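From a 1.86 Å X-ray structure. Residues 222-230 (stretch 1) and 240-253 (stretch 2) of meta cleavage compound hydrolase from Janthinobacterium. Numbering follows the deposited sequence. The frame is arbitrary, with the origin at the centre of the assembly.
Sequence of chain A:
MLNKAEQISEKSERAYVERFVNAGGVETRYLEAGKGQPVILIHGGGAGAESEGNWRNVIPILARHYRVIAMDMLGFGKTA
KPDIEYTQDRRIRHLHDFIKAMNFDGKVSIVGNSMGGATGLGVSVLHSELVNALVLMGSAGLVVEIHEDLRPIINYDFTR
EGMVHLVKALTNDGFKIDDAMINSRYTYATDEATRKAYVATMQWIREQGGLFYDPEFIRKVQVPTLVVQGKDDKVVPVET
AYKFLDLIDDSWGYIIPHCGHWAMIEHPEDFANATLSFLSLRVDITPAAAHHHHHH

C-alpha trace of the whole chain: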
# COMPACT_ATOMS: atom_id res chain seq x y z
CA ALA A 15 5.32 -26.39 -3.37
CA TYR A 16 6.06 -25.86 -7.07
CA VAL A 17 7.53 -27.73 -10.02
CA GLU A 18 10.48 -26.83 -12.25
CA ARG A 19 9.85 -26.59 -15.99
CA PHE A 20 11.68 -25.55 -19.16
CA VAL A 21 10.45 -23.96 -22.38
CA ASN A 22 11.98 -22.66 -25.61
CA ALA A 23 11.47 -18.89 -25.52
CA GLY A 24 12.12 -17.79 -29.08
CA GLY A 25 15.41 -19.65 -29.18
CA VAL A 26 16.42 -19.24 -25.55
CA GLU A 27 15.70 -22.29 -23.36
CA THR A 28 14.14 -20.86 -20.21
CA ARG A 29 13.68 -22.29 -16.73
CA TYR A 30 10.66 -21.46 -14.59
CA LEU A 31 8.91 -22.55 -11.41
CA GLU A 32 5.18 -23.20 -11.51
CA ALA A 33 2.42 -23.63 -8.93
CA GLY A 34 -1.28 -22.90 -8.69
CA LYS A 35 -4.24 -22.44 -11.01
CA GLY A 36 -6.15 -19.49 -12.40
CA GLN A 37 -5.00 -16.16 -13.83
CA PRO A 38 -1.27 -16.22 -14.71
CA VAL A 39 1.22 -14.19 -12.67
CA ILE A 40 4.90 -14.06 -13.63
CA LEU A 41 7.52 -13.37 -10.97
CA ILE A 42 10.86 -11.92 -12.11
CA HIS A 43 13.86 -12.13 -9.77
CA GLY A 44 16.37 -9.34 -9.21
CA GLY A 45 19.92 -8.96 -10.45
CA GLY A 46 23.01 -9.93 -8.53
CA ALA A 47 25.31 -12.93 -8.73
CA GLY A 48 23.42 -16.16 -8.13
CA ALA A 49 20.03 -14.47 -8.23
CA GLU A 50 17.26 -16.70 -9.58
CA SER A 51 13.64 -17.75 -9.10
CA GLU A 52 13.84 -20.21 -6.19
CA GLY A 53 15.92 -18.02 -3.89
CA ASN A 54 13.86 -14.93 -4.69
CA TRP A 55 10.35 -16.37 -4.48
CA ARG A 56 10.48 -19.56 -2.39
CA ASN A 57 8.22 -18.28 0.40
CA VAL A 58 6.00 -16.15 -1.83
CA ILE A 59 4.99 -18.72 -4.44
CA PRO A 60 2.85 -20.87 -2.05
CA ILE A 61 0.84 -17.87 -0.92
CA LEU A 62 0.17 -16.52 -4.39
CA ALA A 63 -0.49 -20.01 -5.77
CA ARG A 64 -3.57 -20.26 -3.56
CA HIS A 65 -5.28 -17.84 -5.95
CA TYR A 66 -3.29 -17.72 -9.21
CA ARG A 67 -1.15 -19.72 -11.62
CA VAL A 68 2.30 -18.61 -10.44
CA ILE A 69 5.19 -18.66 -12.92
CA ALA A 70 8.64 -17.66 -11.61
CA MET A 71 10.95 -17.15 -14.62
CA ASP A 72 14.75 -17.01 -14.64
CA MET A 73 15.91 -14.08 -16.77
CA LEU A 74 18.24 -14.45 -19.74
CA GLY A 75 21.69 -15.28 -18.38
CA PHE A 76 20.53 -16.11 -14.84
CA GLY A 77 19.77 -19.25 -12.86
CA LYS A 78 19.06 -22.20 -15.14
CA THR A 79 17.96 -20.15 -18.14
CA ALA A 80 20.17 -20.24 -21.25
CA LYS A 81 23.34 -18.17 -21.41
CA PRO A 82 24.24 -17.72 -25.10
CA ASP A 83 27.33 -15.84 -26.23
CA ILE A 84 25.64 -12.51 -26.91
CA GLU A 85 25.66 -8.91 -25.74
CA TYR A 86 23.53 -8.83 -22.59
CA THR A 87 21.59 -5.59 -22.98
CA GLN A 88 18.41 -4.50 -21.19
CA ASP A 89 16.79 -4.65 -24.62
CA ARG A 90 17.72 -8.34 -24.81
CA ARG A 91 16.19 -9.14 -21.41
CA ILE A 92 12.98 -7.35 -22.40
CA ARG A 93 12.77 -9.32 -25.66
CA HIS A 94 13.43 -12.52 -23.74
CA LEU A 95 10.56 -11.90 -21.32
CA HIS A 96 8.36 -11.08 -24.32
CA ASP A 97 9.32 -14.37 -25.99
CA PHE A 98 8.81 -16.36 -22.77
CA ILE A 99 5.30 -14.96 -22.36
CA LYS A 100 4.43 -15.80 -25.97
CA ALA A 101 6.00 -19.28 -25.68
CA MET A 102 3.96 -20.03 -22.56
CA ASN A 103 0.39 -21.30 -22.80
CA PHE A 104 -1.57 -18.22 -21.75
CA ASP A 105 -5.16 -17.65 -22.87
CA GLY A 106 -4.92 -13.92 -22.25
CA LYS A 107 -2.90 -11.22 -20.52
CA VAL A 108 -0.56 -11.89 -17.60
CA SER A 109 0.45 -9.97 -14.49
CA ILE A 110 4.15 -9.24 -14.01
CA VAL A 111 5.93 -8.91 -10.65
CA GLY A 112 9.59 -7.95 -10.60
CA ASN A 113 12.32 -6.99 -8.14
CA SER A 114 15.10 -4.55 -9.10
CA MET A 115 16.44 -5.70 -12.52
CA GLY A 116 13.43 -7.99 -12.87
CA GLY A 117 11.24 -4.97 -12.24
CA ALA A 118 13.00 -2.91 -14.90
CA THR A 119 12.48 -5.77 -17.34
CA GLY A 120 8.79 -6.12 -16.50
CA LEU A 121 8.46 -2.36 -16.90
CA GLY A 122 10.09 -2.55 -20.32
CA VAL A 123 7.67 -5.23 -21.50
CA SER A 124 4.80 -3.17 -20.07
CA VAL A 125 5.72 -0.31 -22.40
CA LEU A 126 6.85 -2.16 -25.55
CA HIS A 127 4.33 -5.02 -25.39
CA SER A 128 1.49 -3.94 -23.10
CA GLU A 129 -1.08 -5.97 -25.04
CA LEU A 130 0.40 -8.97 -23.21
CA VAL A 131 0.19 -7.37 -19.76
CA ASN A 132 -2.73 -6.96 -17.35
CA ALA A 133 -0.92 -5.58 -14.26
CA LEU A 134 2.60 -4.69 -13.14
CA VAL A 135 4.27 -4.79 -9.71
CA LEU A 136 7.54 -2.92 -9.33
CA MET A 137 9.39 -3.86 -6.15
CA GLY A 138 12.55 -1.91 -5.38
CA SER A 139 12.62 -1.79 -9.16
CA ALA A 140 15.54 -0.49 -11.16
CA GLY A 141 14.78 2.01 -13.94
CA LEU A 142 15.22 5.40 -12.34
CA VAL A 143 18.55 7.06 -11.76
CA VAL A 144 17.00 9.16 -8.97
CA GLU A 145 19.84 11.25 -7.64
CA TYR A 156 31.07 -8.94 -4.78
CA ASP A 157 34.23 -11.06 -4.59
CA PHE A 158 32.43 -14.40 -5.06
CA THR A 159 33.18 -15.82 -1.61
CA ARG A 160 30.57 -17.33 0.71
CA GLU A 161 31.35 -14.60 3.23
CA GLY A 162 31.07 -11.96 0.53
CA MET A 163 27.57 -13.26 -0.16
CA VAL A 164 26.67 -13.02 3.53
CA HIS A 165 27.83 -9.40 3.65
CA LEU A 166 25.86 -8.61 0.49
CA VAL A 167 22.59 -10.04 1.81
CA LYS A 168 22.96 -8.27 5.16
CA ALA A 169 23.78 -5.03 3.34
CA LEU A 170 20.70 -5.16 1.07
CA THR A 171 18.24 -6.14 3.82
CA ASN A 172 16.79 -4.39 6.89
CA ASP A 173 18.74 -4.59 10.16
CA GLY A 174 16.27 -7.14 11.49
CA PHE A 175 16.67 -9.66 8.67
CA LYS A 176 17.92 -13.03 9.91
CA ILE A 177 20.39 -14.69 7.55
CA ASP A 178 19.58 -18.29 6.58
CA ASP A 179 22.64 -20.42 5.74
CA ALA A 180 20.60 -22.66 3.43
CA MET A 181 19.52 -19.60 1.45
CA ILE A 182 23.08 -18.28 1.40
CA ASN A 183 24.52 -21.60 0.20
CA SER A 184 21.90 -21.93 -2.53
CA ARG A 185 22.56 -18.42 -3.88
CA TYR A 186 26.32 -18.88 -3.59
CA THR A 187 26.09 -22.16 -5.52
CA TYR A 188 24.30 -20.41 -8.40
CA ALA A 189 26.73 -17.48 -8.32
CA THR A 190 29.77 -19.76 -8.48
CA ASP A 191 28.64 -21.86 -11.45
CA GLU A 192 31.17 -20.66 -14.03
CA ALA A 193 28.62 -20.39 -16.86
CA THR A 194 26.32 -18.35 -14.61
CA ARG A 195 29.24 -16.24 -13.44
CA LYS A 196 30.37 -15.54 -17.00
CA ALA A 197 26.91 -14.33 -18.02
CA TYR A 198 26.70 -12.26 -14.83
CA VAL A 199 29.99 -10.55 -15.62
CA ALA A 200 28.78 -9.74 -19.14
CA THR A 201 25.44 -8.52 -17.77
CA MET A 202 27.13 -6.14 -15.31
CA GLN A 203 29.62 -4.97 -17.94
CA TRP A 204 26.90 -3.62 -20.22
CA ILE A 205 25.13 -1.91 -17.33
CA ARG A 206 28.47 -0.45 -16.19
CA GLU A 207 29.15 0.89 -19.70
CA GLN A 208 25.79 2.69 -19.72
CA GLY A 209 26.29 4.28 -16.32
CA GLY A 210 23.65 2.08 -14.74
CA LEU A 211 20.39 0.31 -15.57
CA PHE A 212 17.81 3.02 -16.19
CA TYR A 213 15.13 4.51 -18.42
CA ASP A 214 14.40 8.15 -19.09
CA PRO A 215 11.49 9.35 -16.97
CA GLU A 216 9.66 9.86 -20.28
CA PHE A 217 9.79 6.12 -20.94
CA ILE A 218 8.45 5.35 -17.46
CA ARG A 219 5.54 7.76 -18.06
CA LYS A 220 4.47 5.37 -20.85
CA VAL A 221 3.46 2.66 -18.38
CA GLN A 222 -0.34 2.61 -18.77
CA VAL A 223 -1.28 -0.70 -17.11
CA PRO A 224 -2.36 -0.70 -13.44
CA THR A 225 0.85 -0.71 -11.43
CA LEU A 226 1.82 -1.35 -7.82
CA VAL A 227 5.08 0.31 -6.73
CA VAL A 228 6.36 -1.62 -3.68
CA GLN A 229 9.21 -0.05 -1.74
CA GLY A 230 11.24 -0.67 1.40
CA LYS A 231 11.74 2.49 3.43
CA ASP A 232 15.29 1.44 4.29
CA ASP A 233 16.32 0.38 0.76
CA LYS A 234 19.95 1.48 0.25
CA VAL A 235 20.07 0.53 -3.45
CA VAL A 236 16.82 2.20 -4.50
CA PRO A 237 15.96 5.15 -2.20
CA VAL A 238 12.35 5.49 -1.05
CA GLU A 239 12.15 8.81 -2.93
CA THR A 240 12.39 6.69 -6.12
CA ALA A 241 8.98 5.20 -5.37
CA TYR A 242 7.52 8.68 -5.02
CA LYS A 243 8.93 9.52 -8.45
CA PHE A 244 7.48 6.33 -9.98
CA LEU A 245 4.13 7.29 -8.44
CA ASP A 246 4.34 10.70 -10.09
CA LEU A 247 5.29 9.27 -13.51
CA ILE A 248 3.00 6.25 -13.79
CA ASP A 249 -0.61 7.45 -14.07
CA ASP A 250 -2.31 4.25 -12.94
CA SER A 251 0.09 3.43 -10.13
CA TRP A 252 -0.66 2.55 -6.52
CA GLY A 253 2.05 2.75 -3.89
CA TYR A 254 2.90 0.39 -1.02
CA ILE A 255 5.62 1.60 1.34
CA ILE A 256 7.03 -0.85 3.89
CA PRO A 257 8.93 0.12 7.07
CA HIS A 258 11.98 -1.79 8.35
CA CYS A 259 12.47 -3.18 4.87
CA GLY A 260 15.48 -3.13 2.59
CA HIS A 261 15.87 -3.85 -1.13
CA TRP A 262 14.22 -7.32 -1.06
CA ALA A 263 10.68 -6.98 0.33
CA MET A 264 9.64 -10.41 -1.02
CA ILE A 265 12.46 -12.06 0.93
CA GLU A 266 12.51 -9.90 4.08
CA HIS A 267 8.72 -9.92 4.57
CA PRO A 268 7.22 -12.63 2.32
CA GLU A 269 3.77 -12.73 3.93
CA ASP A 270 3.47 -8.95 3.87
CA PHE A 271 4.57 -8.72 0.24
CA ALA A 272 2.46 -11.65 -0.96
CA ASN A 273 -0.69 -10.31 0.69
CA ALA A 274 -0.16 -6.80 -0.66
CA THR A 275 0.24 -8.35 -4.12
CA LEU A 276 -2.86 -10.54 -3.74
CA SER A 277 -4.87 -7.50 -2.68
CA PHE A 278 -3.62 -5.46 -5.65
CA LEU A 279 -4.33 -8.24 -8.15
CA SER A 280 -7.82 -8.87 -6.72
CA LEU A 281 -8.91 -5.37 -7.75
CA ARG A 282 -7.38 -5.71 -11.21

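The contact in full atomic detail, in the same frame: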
# COMPACT_ATOMS: atom_id res chain seq x y z
N GLN A 222 1.09 2.32 -18.85
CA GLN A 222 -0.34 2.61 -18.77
C GLN A 222 -1.17 1.55 -18.03
O GLN A 222 -2.32 1.80 -17.67
CB GLN A 222 -0.91 2.82 -20.19
CG GLN A 222 -0.23 3.96 -20.95
CD GLN A 222 -0.75 4.13 -22.38
OE1 GLN A 222 -1.05 3.16 -23.07
NE2 GLN A 222 -0.84 5.38 -22.82
N VAL A 223 -0.59 0.38 -17.81
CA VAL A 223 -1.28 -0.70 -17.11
C VAL A 223 -1.34 -0.40 -15.60
O VAL A 223 -0.52 0.37 -15.10
CB VAL A 223 -0.53 -2.03 -17.33
CG1 VAL A 223 -0.93 -3.06 -16.30
CG2 VAL A 223 -0.84 -2.57 -18.72
N PRO A 224 -2.32 -0.97 -14.88
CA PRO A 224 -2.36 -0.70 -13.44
C PRO A 224 -1.05 -1.20 -12.85
O PRO A 224 -0.60 -2.32 -13.16
CB PRO A 224 -3.58 -1.49 -12.96
CG PRO A 224 -3.78 -2.54 -14.03
CD PRO A 224 -3.50 -1.76 -15.29
N THR A 225 -0.44 -0.38 -12.01
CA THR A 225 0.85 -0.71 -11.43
C THR A 225 0.88 -0.54 -9.92
O THR A 225 0.24 0.35 -9.37
CB THR A 225 1.94 0.18 -12.06
OG1 THR A 225 1.99 -0.04 -13.47
CG2 THR A 225 3.31 -0.11 -11.44
N LEU A 226 1.64 -1.41 -9.26
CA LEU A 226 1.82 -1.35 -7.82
C LEU A 226 3.31 -1.14 -7.59
O LEU A 226 4.13 -1.98 -7.96
CB LEU A 226 1.38 -2.66 -7.16
CG LEU A 226 0.85 -2.66 -5.72
CD1 LEU A 226 1.38 -3.89 -4.99
CD2 LEU A 226 1.23 -1.40 -4.99
N VAL A 227 3.68 0.01 -7.01
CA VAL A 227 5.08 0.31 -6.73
C VAL A 227 5.31 -0.07 -5.26
O VAL A 227 4.78 0.58 -4.36
CB VAL A 227 5.39 1.81 -6.93
CG1 VAL A 227 6.86 2.09 -6.64
CG2 VAL A 227 5.05 2.23 -8.36
N VAL A 228 6.06 -1.14 -5.04
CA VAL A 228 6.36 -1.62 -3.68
C VAL A 228 7.76 -1.14 -3.33
O VAL A 228 8.68 -1.27 -4.13
CB VAL A 228 6.31 -3.16 -3.60
CG1 VAL A 228 6.64 -3.61 -2.18
CG2 VAL A 228 4.93 -3.66 -4.00
N GLN A 229 7.92 -0.59 -2.13
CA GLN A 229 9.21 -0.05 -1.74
C GLN A 229 9.54 -0.14 -0.26
O GLN A 229 8.71 0.19 0.60
CB GLN A 229 9.26 1.42 -2.17
CG GLN A 229 10.57 2.13 -1.87
CD GLN A 229 11.73 1.56 -2.65
OE1 GLN A 229 11.63 1.30 -3.85
NE2 GLN A 229 12.85 1.36 -1.97
N GLY A 230 10.76 -0.57 0.03
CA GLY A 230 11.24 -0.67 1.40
C GLY A 230 11.73 0.71 1.79
O GLY A 230 12.46 1.36 1.03
N THR A 240 12.56 7.26 -4.77
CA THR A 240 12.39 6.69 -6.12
C THR A 240 10.96 6.24 -6.33
O THR A 240 10.41 6.37 -7.43
CB THR A 240 13.27 5.45 -6.35
OG1 THR A 240 14.62 5.74 -5.95
CG2 THR A 240 13.25 5.06 -7.83
N ALA A 241 10.36 5.67 -5.29
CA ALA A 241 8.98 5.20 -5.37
C ALA A 241 8.07 6.40 -5.61
O ALA A 241 7.15 6.34 -6.43
CB ALA A 241 8.59 4.49 -4.07
N TYR A 242 8.33 7.48 -4.89
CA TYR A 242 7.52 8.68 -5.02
C TYR A 242 7.61 9.20 -6.45
O TYR A 242 6.63 9.71 -6.99
CB TYR A 242 7.99 9.75 -4.02
CG TYR A 242 7.94 9.28 -2.56
CD1 TYR A 242 8.69 9.93 -1.58
CD2 TYR A 242 7.16 8.19 -2.18
CE1 TYR A 242 8.66 9.49 -0.25
CE2 TYR A 242 7.13 7.74 -0.86
CZ TYR A 242 7.89 8.39 0.10
OH TYR A 242 7.87 7.96 1.41
N LYS A 243 8.78 9.07 -7.07
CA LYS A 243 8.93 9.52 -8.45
C LYS A 243 8.16 8.59 -9.40
O LYS A 243 7.53 9.06 -10.34
CB LYS A 243 10.41 9.60 -8.85
CG LYS A 243 10.64 10.31 -10.17
CD LYS A 243 12.12 10.51 -10.46
CE LYS A 243 12.34 11.37 -11.70
NZ LYS A 243 13.79 11.60 -11.96
N PHE A 244 8.22 7.28 -9.15
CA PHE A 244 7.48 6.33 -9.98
C PHE A 244 5.99 6.65 -9.89
O PHE A 244 5.27 6.61 -10.88
CB PHE A 244 7.68 4.89 -9.50
CG PHE A 244 8.90 4.20 -10.06
CD1 PHE A 244 9.88 3.70 -9.22
CD2 PHE A 244 9.05 4.03 -11.43
CE1 PHE A 244 11.00 3.04 -9.73
CE2 PHE A 244 10.16 3.36 -11.96
CZ PHE A 244 11.14 2.87 -11.10
N LEU A 245 5.54 6.97 -8.68
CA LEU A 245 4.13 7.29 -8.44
C LEU A 245 3.69 8.54 -9.18
O LEU A 245 2.54 8.67 -9.57
CB LEU A 245 3.88 7.42 -6.93
CG LEU A 245 3.96 6.10 -6.15
CD1 LEU A 245 3.83 6.36 -4.65
CD2 LEU A 245 2.85 5.16 -6.62
N ASP A 246 4.62 9.47 -9.38
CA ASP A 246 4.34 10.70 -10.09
C ASP A 246 4.30 10.45 -11.61
O ASP A 246 3.47 11.01 -12.33
CB ASP A 246 5.43 11.73 -9.77
CG ASP A 246 5.18 13.07 -10.43
OD1 ASP A 246 4.16 13.71 -10.11
OD2 ASP A 246 6.01 13.47 -11.26
N LEU A 247 5.19 9.59 -12.08
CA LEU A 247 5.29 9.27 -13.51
C LEU A 247 4.26 8.30 -14.07
O LEU A 247 3.75 8.50 -15.18
CB LEU A 247 6.69 8.73 -13.80
CG LEU A 247 7.84 9.70 -13.51
CD1 LEU A 247 9.15 8.95 -13.58
CD2 LEU A 247 7.80 10.86 -14.50
N ILE A 248 3.96 7.24 -13.33
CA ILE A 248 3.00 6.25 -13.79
C ILE A 248 1.57 6.64 -13.37
O ILE A 248 1.22 6.62 -12.19
CB ILE A 248 3.38 4.86 -13.25
CG1 ILE A 248 4.83 4.55 -13.65
CG2 ILE A 248 2.44 3.78 -13.80
CD1 ILE A 248 5.38 3.25 -13.09
N ASP A 249 0.75 7.00 -14.35
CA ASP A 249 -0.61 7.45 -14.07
C ASP A 249 -1.52 6.48 -13.32
O ASP A 249 -2.30 6.91 -12.47
CB ASP A 249 -1.32 7.87 -15.36
CG ASP A 249 -2.57 8.69 -15.08
OD1 ASP A 249 -2.42 9.84 -14.61
OD2 ASP A 249 -3.68 8.18 -15.30
N ASP A 250 -1.45 5.20 -13.64
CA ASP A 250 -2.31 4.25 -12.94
C ASP A 250 -1.53 3.44 -11.91
O ASP A 250 -1.69 2.22 -11.81
CB ASP A 250 -3.00 3.32 -13.94
CG ASP A 250 -4.32 2.78 -13.41
OD1 ASP A 250 -5.01 3.54 -12.69
OD2 ASP A 250 -4.67 1.62 -13.72
N SER A 251 -0.71 4.12 -11.14
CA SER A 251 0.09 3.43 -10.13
C SER A 251 -0.35 3.66 -8.69
O SER A 251 -0.71 4.77 -8.29
CB SER A 251 1.57 3.82 -10.26
OG SER A 251 1.78 5.21 -10.01
N TRP A 252 -0.33 2.57 -7.94
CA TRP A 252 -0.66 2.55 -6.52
C TRP A 252 0.70 2.43 -5.85
O TRP A 252 1.66 1.98 -6.47
CB TRP A 252 -1.48 1.31 -6.17
CG TRP A 252 -2.96 1.41 -6.39
CD1 TRP A 252 -3.92 1.57 -5.43
CD2 TRP A 252 -3.65 1.31 -7.64
NE1 TRP A 252 -5.17 1.57 -6.00
CE2 TRP A 252 -5.03 1.40 -7.36
CE3 TRP A 252 -3.24 1.13 -8.98
CZ2 TRP A 252 -6.01 1.34 -8.36
CZ3 TRP A 252 -4.22 1.07 -9.97
CH2 TRP A 252 -5.59 1.17 -9.66
N GLY A 253 0.79 2.85 -4.58
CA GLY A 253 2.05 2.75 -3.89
C GLY A 253 1.90 1.98 -2.59
O GLY A 253 0.87 2.11 -1.91
O HOH W 1 -4.56 1.27 -16.65
O HOH W 2 -0.23 3.38 -15.50

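Q222 meets the second stretch through its backbone, its side chain pointing away. A water bridges the two, donating to Q222 O (2.5 Å) and to D250 OD2 (3.0 Å). A second water, one residue on, works differently: it donates to V223 O (3.1 Å) but accepts from the backbone D250 N (2.9 Å). D250 is the partner both times.

At P224, which has no amide hydrogen to donate, contact is made through carbon: CA lies 3.3 Å from D250 OD2, and CB packs 4.0 Å from W252 CZ3.

Direct pairing starts at T225. Its N donates to D250 O (2.9 Å, 165° at the hydrogen), and its O accepts from W252 N (2.7 Å, 169°). One residue thus bonds to the neighbours before and after S251, the signature of a parallel bridge, and T225 and S251 have CA atoms 4.4 Å apart. The T225 side chain turns back on its own stretch, OG1 donating to V223 O at 3.0 Å.

L226 pairs with W252, both side chains on the same sheet face; L226 CD2 reaches W252 CB at 4.0 Å. The ladder continues as V227 N donates to W252 O (2.9 Å, 175°), while G253 CA approaches V227 O at 3.5 Å in a CA-H...O contact.

V227, with 108 Å² covered, the largest share in stretch 1, projects to the face carrying T225 and S251, where the helix packs. Its CG1 lies 3.9 Å from A241 CB; its CG2 lies 3.9 Å from F244 CB and 4.1 Å from L245 CD2. Strand and helix run nearly antiparallel (169°), their axes 8.8 Å apart at closest approach. G253 suits this packing: an ideal CB there would fall 2.7 Å from L245 CD1, a clash.

V228 points away and makes no contact. Q229 closes the interface, its CB 3.7 Å from A241 CB.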